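Long-range contact in signal peptidase I (Enterococcus faecalis, PDB 4ME8), which probably cleaves hydrophobic N-terminal signal or leader sequences from secreted proteins, as a serine endopeptidase of the S26 family: residues 88-99 and 115-126. Numbering follows the deposited sequence. Where two conformers were deposited one is given.
Sequences YTQDFTLETLEA and DNRPRSDDSRYF. With EDO (1,2-ethanediol), chain C; EDO (1,2-ethanediol), chain B.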
ATOM      1  N   TYR A  88      11.127  -2.293  -8.700  1.00 81.29           N
ATOM      2  CA  TYR A  88      11.120  -2.337  -7.238  1.00 75.43           C
ATOM      3  C   TYR A  88       9.808  -2.919  -6.696  1.00 71.08           C
ATOM      4  O   TYR A  88       9.803  -3.699  -5.737  1.00 70.22           O
ATOM      5  CB  TYR A  88      11.332  -0.919  -6.701  1.00 72.54           C
ATOM      6  CG  TYR A  88      11.686  -0.838  -5.241  1.00 69.65           C
ATOM      7  CD1 TYR A  88      12.839  -1.437  -4.755  1.00 73.05           C
ATOM      8  CD2 TYR A  88      10.883  -0.139  -4.350  1.00 64.99           C
ATOM      9  CE1 TYR A  88      13.180  -1.355  -3.417  1.00 71.65           C
ATOM     10  CE2 TYR A  88      11.217  -0.046  -3.012  1.00 63.61           C
ATOM     11  CZ  TYR A  88      12.365  -0.658  -2.549  1.00 67.08           C
ATOM     12  OH  TYR A  88      12.703  -0.578  -1.219  1.00 66.36           O
ATOM     13  N   THR A  89       8.701  -2.516  -7.313  1.00 68.69           N
ATOM     14  CA  THR A  89       7.374  -3.041  -7.005  1.00 64.43           C
ATOM     15  C   THR A  89       6.867  -3.759  -8.252  1.00 66.89           C
ATOM     16  O   THR A  89       6.888  -3.191  -9.344  1.00 68.47           O
ATOM     17  CB  THR A  89       6.381  -1.910  -6.642  1.00 59.34           C
ATOM     18  OG1 THR A  89       6.923  -1.096  -5.593  1.00 57.04           O
ATOM     19  CG2 THR A  89       5.044  -2.481  -6.196  1.00 55.80           C
ATOM     20  N   GLN A  90       6.408  -4.998  -8.086  1.00 67.77           N
ATOM     21  CA  GLN A  90       5.948  -5.805  -9.220  1.00 71.67           C
ATOM     22  C   GLN A  90       4.647  -5.235  -9.787  1.00 69.05           C
ATOM     23  O   GLN A  90       3.876  -4.576  -9.069  1.00 63.63           O
ATOM     24  CB  GLN A  90       5.790  -7.299  -8.836  1.00 74.47           C
ATOM     25  CG  GLN A  90       4.482  -7.718  -8.146  1.00 72.32           C
ATOM     26  CD  GLN A  90       4.508  -7.543  -6.631  1.00 71.81           C
ATOM     27  OE1 GLN A  90       4.923  -6.498  -6.122  1.00 71.36           O
ATOM     28  NE2 GLN A  90       4.055  -8.567  -5.903  1.00 71.62           N
ATOM     29  N   ASP A  91       4.422  -5.468 -11.077  1.00 71.07           N
ATOM     30  CA  ASP A  91       3.149  -5.124 -11.701  1.00 69.83           C
ATOM     31  C   ASP A  91       1.992  -5.843 -10.982  1.00 66.93           C
ATOM     32  O   ASP A  91       2.058  -7.043 -10.706  1.00 70.83           O
ATOM     33  CB  ASP A  91       3.143  -5.498 -13.194  1.00 75.45           C
ATOM     34  CG  ASP A  91       4.143  -4.685 -14.028  1.00 78.87           C
ATOM     35  OD1 ASP A  91       4.630  -3.632 -13.570  1.00 76.77           O
ATOM     36  OD2 ASP A  91       4.439  -5.110 -15.162  1.00 83.75           O
ATOM     37  N   PHE A  92       0.943  -5.099 -10.661  1.00 62.97           N
ATOM     38  CA  PHE A  92      -0.279  -5.693 -10.138  1.00 62.04           C
ATOM     39  C   PHE A  92      -1.440  -4.718 -10.243  1.00 59.54           C
ATOM     40  O   PHE A  92      -1.239  -3.520 -10.411  1.00 58.96           O
ATOM     41  CB  PHE A  92      -0.111  -6.149  -8.677  1.00 60.78           C
ATOM     42  CG  PHE A  92       0.073  -5.019  -7.684  1.00 56.96           C
ATOM     43  CD1 PHE A  92       1.340  -4.543  -7.380  1.00 56.73           C
ATOM     44  CD2 PHE A  92      -1.020  -4.456  -7.030  1.00 54.06           C
ATOM     45  CE1 PHE A  92       1.513  -3.515  -6.463  1.00 54.14           C
ATOM     46  CE2 PHE A  92      -0.854  -3.423  -6.120  1.00 51.46           C
ATOM     47  CZ  PHE A  92       0.416  -2.954  -5.834  1.00 50.93           C
ATOM     48  N   THR A  93      -2.646  -5.271 -10.205  1.00 59.76           N
ATOM     49  CA  THR A  93      -3.850  -4.549  -9.839  1.00 57.85           C
ATOM     50  C   THR A  93      -4.442  -5.243  -8.605  1.00 57.65           C
ATOM     51  O   THR A  93      -3.935  -6.273  -8.158  1.00 59.15           O
ATOM     52  CB  THR A  93      -4.902  -4.536 -10.974  1.00 59.54           C
ATOM     53  OG1 THR A  93      -5.444  -5.845 -11.150  1.00 61.67           O
ATOM     54  CG2 THR A  93      -4.301  -4.055 -12.288  1.00 62.03           C
ATOM     55  N   LEU A  94      -5.520  -4.690  -8.058  1.00 56.90           N
ATOM     56  CA  LEU A  94      -6.235  -5.355  -6.971  1.00 57.52           C
ATOM     57  C   LEU A  94      -6.929  -6.635  -7.478  1.00 60.82           C
ATOM     58  O   LEU A  94      -7.317  -7.481  -6.680  1.00 61.14           O
ATOM     59  CB  LEU A  94      -7.249  -4.407  -6.306  1.00 55.99           C
ATOM     60  CG  LEU A  94      -6.753  -3.086  -5.697  1.00 51.75           C
ATOM     61  CD1 LEU A  94      -7.924  -2.267  -5.169  1.00 50.81           C
ATOM     62  CD2 LEU A  94      -5.740  -3.336  -4.596  1.00 50.76           C
ATOM     63  N   GLU A  95      -7.088  -6.771  -8.795  1.00 64.38           N
ATOM     64  CA  GLU A  95      -7.580  -8.024  -9.383  1.00 70.72           C
ATOM     65  C   GLU A  95      -6.480  -9.080  -9.563  1.00 72.54           C
ATOM     66  O   GLU A  95      -6.768 -10.271  -9.552  1.00 75.24           O
ATOM     67  CB  GLU A  95      -8.245  -7.766 -10.735  1.00 74.59           C
ATOM     68  CG  GLU A  95      -9.417  -6.797 -10.692  1.00 74.00           C
ATOM     69  CD  GLU A  95     -10.189  -6.778 -12.002  1.00 79.85           C
ATOM     70  OE1 GLU A  95     -10.496  -7.875 -12.538  1.00 84.69           O
ATOM     71  OE2 GLU A  95     -10.483  -5.671 -12.503  1.00 76.88           O
ATOM     72  N   THR A  96      -5.235  -8.638  -9.752  1.00 72.52           N
ATOM     73  CA  THR A  96      -4.082  -9.540  -9.956  1.00 75.95           C
ATOM     74  C   THR A  96      -3.653 -10.241  -8.666  1.00 74.23           C
ATOM     75  O   THR A  96      -3.093 -11.336  -8.706  1.00 75.64           O
ATOM     76  CB  THR A  96      -2.868  -8.761 -10.528  1.00 76.49           C
ATOM     77  OG1 THR A  96      -3.103  -8.472 -11.911  1.00 84.13           O
ATOM     78  CG2 THR A  96      -1.550  -9.542 -10.420  1.00 79.91           C
ATOM     79  N   LEU A  97      -3.907  -9.605  -7.529  1.00 68.90           N
ATOM     80  CA  LEU A  97      -3.393 -10.097  -6.269  1.00 67.81           C
ATOM     81  C   LEU A  97      -4.324 -11.134  -5.680  1.00 70.05           C
ATOM     82  O   LEU A  97      -5.511 -10.865  -5.476  1.00 67.57           O
ATOM     83  CB  LEU A  97      -3.209  -8.951  -5.283  1.00 64.23           C
ATOM     84  CG  LEU A  97      -2.213  -7.863  -5.672  1.00 61.61           C
ATOM     85  CD1 LEU A  97      -2.408  -6.668  -4.747  1.00 57.04           C
ATOM     86  CD2 LEU A  97      -0.782  -8.380  -5.619  1.00 62.47           C
ATOM     87  N   GLU A  98      -3.762 -12.317  -5.434  1.00 73.55           N
ATOM     88  CA  GLU A  98      -4.417 -13.399  -4.706  1.00 79.61           C
ATOM     89  C   GLU A  98      -5.019 -12.867  -3.400  1.00 75.16           C
ATOM     90  O   GLU A  98      -6.162 -13.162  -3.069  1.00 78.00           O
ATOM     91  CB  GLU A  98      -3.382 -14.517  -4.442  1.00 86.67           C
ATOM     92  CG  GLU A  98      -3.841 -15.707  -3.600  1.00 97.88           C
ATOM     93  CD  GLU A  98      -2.802 -16.839  -3.510  1.00105.21           C
ATOM     94  OE1 GLU A  98      -1.591 -16.595  -3.720  1.00103.33           O
ATOM     95  OE2 GLU A  98      -3.198 -17.990  -3.217  1.00113.55           O
ATOM     96  N   ALA A  99      -4.257 -12.049  -2.682  1.00 69.37           N
ATOM     97  CA  ALA A  99      -4.701 -11.514  -1.395  1.00 67.64           C
ATOM     98  C   ALA A  99      -5.881 -10.504  -1.444  1.00 65.96           C
ATOM     99  O   ALA A  99      -6.513 -10.255  -0.410  1.00 67.24           O
ATOM    100  CB  ALA A  99      -3.515 -10.905  -0.659  1.00 63.51           C
ATOM    101  N   ASP A 115       7.584   0.740   2.478  1.00 43.72           N
ATOM    102  CA  ASP A 115       8.593   1.394   1.634  1.00 45.62           C
ATOM    103  C   ASP A 115       9.724   0.444   1.221  1.00 48.54           C
ATOM    104  O   ASP A 115      10.223   0.554   0.097  1.00 50.93           O
ATOM    105  CB  ASP A 115       9.175   2.629   2.319  1.00 46.78           C
ATOM    106  CG  ASP A 115       8.151   3.760   2.501  1.00 45.41           C
ATOM    107  OD1 ASP A 115       6.986   3.669   2.027  1.00 42.72           O
ATOM    108  OD2 ASP A 115       8.533   4.767   3.133  1.00 47.48           O
ATOM    109  N   ASN A 116      10.145  -0.451   2.123  1.00 48.58           N
ATOM    110  CA  ASN A 116      11.119  -1.494   1.767  0.50 51.80           C
ATOM    111  C   ASN A 116      10.382  -2.616   1.019  1.00 51.14           C
ATOM    112  O   ASN A 116      10.235  -3.742   1.506  1.00 51.34           O
ATOM    113  CB  ASN A 116      11.877  -2.015   3.000  0.50 53.39           C
ATOM    114  CG  ASN A 116      13.218  -2.650   2.644  0.50 57.76           C
ATOM    115  OD1 ASN A 116      13.755  -2.436   1.558  0.50 60.00           O
ATOM    116  ND2 ASN A 116      13.765  -3.429   3.566  0.50 59.61           N
ATOM    117  N   ARG A 117       9.936  -2.276  -0.190  1.00 50.89           N
ATOM    118  CA  ARG A 117       8.963  -3.072  -0.965  1.00 50.37           C
ATOM    119  C   ARG A 117       9.250  -4.572  -1.122  1.00 53.35           C
ATOM    120  O   ARG A 117       8.335  -5.390  -0.951  1.00 52.88           O
ATOM    121  CB  ARG A 117       8.723  -2.431  -2.349  1.00 50.69           C
ATOM    122  CG  ARG A 117       8.042  -1.068  -2.319  1.00 47.79           C
ATOM    123  CD  ARG A 117       6.545  -1.186  -2.069  1.00 44.49           C
ATOM    124  NE  ARG A 117       5.947   0.087  -1.661  1.00 41.85           N
ATOM    125  CZ  ARG A 117       5.420   0.993  -2.481  1.00 41.28           C
ATOM    126  NH1 ARG A 117       5.402   0.793  -3.792  1.00 42.83           N
ATOM    127  NH2 ARG A 117       4.921   2.127  -1.980  1.00 39.63           N
ATOM    128  N   PRO A 118      10.502  -4.944  -1.457  1.00 57.29           N
ATOM    129  CA  PRO A 118      10.763  -6.382  -1.588  1.00 59.97           C
ATOM    130  C   PRO A 118      10.860  -7.163  -0.269  1.00 60.00           C
ATOM    131  O   PRO A 118      10.985  -8.394  -0.301  1.00 62.01           O
ATOM    132  CB  PRO A 118      12.094  -6.440  -2.349  1.00 65.00           C
ATOM    133  CG  PRO A 118      12.706  -5.088  -2.217  1.00 64.87           C
ATOM    134  CD  PRO A 118      11.587  -4.116  -2.015  1.00 60.06           C
ATOM    135  N   ARG A 119      10.834  -6.460   0.864  1.00 57.71           N
ATOM    136  CA  ARG A 119      10.941  -7.087   2.182  1.00 58.17           C
ATOM    137  C   ARG A 119       9.704  -6.799   3.039  1.00 53.83           C
ATOM    138  O   ARG A 119       9.701  -7.024   4.243  1.00 53.68           O
ATOM    139  CB  ARG A 119      12.221  -6.605   2.879  1.00 61.57           C
ATOM    140  CG  ARG A 119      13.457  -7.427   2.542  1.00 68.31           C
ATOM    141  CD  ARG A 119      14.744  -6.612   2.605  1.00 72.70           C
ATOM    142  NE  ARG A 119      15.072  -5.991   1.313  1.00 76.16           N
ATOM    143  CZ  ARG A 119      15.717  -6.596   0.306  1.00 81.93           C
ATOM    144  NH1 ARG A 119      16.127  -7.867   0.407  1.00 83.96           N
ATOM    145  NH2 ARG A 119      15.956  -5.921  -0.821  1.00 84.29           N
ATOM    146  N   SER A 120       8.643  -6.327   2.396  1.00 51.52           N
ATOM    147  CA  SER A 120       7.437  -5.883   3.092  1.00 48.32           C
ATOM    148  C   SER A 120       6.271  -6.871   2.977  1.00 48.52           C
ATOM    149  O   SER A 120       5.808  -7.203   1.874  1.00 48.47           O
ATOM    150  CB  SER A 120       6.988  -4.522   2.555  1.00 45.58           C
ATOM    151  OG  SER A 120       5.742  -4.155   3.127  1.00 42.78           O
ATOM    152  N   ASP A 121       5.788  -7.324   4.132  1.00 49.05           N
ATOM    153  CA  ASP A 121       4.506  -8.008   4.201  1.00 49.53           C
ATOM    154  C   ASP A 121       3.458  -6.898   4.269  1.00 46.76           C
ATOM    155  O   ASP A 121       3.369  -6.178   5.247  1.00 45.41           O
ATOM    156  CB  ASP A 121       4.459  -8.910   5.437  1.00 52.10           C
ATOM    157  CG  ASP A 121       3.363  -9.941   5.374  1.00 53.71           C
ATOM    158  OD1 ASP A 121       2.700 -10.075   4.326  1.00 54.05           O
ATOM    159  OD2 ASP A 121       3.175 -10.630   6.395  1.00 57.03           O
ATOM    160  N   ASP A 122       2.704  -6.712   3.194  1.00 46.56           N
ATOM    161  CA  ASP A 122       1.743  -5.617   3.154  1.00 44.10           C
ATOM    162  C   ASP A 122       0.518  -6.078   2.380  1.00 44.08           C
ATOM    163  O   ASP A 122       0.302  -7.281   2.269  1.00 45.57           O
ATOM    164  CB  ASP A 122       2.397  -4.345   2.598  1.00 42.60           C
ATOM    165  CG  ASP A 122       3.129  -4.578   1.289  1.00 43.34           C
ATOM    166  OD1 ASP A 122       2.664  -5.407   0.483  1.00 45.27           O
ATOM    167  OD2 ASP A 122       4.173  -3.926   1.070  1.00 42.62           O
ATOM    168  N   SER A 123      -0.295  -5.153   1.870  1.00 42.80           N
ATOM    169  CA  SER A 123      -1.586  -5.534   1.280  1.00 43.29           C
ATOM    170  C   SER A 123      -1.446  -6.414   0.042  1.00 45.81           C
ATOM    171  O   SER A 123      -2.380  -7.145  -0.300  1.00 47.89           O
ATOM    172  CB  SER A 123      -2.446  -4.308   0.968  1.00 41.43           C
ATOM    173  OG  SER A 123      -2.978  -3.738   2.155  1.00 41.58           O
ATOM    174  N   ARG A 124      -0.290  -6.358  -0.622  1.00 46.34           N
ATOM    175  CA  ARG A 124      -0.004  -7.304  -1.704  1.00 50.36           C
ATOM    176  C   ARG A 124      -0.093  -8.759  -1.267  1.00 52.92           C
ATOM    177  O   ARG A 124      -0.321  -9.624  -2.103  1.00 55.70           O
ATOM    178  CB  ARG A 124       1.387  -7.070  -2.290  1.00 51.48           C
ATOM    179  CG  ARG A 124       1.490  -5.843  -3.170  1.00 51.56           C
ATOM    180  CD  ARG A 124       2.934  -5.550  -3.533  1.00 53.63           C
ATOM    181  NE  ARG A 124       3.745  -5.263  -2.350  1.00 52.60           N
ATOM    182  CZ  ARG A 124       5.072  -5.148  -2.358  1.00 54.92           C
ATOM    183  NH1 ARG A 124       5.759  -5.292  -3.491  1.00 57.38           N
ATOM    184  NH2 ARG A 124       5.721  -4.892  -1.225  1.00 54.44           N
ATOM    185  N   TYR A 125       0.120  -9.024   0.025  1.00 53.49           N
ATOM    186  CA  TYR A 125       0.247 -10.398   0.527  1.00 57.20           C
ATOM    187  C   TYR A 125      -0.694 -10.755   1.687  1.00 58.11           C
ATOM    188  O   TYR A 125      -1.112 -11.911   1.781  1.00 61.78           O
ATOM    189  CB  TYR A 125       1.705 -10.671   0.913  1.00 58.25           C
ATOM    190  CG  TYR A 125       2.680 -10.309  -0.190  1.00 58.48           C
ATOM    191  CD1 TYR A 125       2.655 -10.978  -1.410  1.00 61.85           C
ATOM    192  CD2 TYR A 125       3.611  -9.288  -0.024  1.00 56.80           C
ATOM    193  CE1 TYR A 125       3.536 -10.649  -2.429  1.00 63.18           C
ATOM    194  CE2 TYR A 125       4.497  -8.951  -1.035  1.00 58.00           C
ATOM    195  CZ  TYR A 125       4.454  -9.634  -2.234  1.00 61.51           C
ATOM    196  OH  TYR A 125       5.330  -9.301  -3.233  1.00 64.83           O
ATOM    197  N   PHE A 126      -1.006  -9.802   2.573  1.00 55.33           N
ATOM    198  CA  PHE A 126      -2.033 -10.035   3.613  1.00 55.83           C
ATOM    199  C   PHE A 126      -3.410  -9.391   3.346  1.00 55.22           C
ATOM    200  O   PHE A 126      -4.314  -9.482   4.184  1.00 57.03           O
ATOM    201  CB  PHE A 126      -1.517  -9.738   5.043  1.00 55.01           C
ATOM    202  CG  PHE A 126      -1.129  -8.297   5.323  1.00 51.79           C
ATOM    203  CD1 PHE A 126      -1.872  -7.221   4.850  1.00 49.61           C
ATOM    204  CD2 PHE A 126      -0.048  -8.030   6.150  1.00 51.11           C
ATOM    205  CE1 PHE A 126      -1.514  -5.921   5.144  1.00 46.91           C
ATOM    206  CE2 PHE A 126       0.316  -6.728   6.458  1.00 49.22           C
ATOM    207  CZ  PHE A 126      -0.421  -5.668   5.958  1.00 47.57           C
TER
HETATM  208  C1  EDO C 201       0.285 -12.138  -5.372  1.00 69.14           C
HETATM  209  O1  EDO C 201       1.617 -11.646  -5.619  1.00 56.28           O
HETATM  210  C2  EDO C 201       0.121 -12.566  -3.912  1.00 67.42           C
HETATM  211  O2  EDO C 201      -1.080 -12.016  -3.336  1.00 68.35           O
HETATM  212  C1  EDO B 200       6.809   2.405   7.609  1.00 49.52           C
HETATM  213  O1  EDO B 200       8.101   1.946   8.040  1.00 62.61           O
HETATM  214  C2  EDO B 200       6.797   2.609   6.097  1.00 52.28           C
HETATM  215  O2  EDO B 200       6.690   1.351   5.427  1.00 46.69           O
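R124 carries much of this contact, reaching from the weakly bonded helical turn about 123-126 to Q90 and F92 in segment 88-99. Segment 115-126 carries most of the GDNRxxSxDSR box of type I signal peptidases, closing in S120, D122, S123 and R124. D122 N-caps the turn, its OD1 accepting from R124 N, while its two carboxylate oxygens take NE and NH2 of R124 side-on through their syn lone pairs. With R124 NH2 also bonded to R117 O at 2.7 Å, the guanidinium is fixed in rotation and its NH1 is directed at Q90. There R124 NH1 meets a lone pair of Q90 OE1 in both planes, 3.0 Å away. The bend of Q90 at chi2 (-86°) turns its amide to the guanidinium edge, and NE2 donates to Y125 OH, which lies 30° out of the amide plane. Nearer the backbone of R124, CG lies over one face of the F92 ring, a CH-pi contact of 4.2 Å to the centroid.

At the other end, P118 CD sits over a face of the Y88 ring, 3.5 Å from Y88 CE1, and the phenol OH donates in plane to D115 O. T89 OG1 receives R117 NH1, which also bonds Y58, while R117 NH2 pairs with E72. Near the predicted catalytic K46, which bonds S120 OG, that same hydroxyl donates to D122 OD2 at 2.6 Å, from above the carboxylate plane.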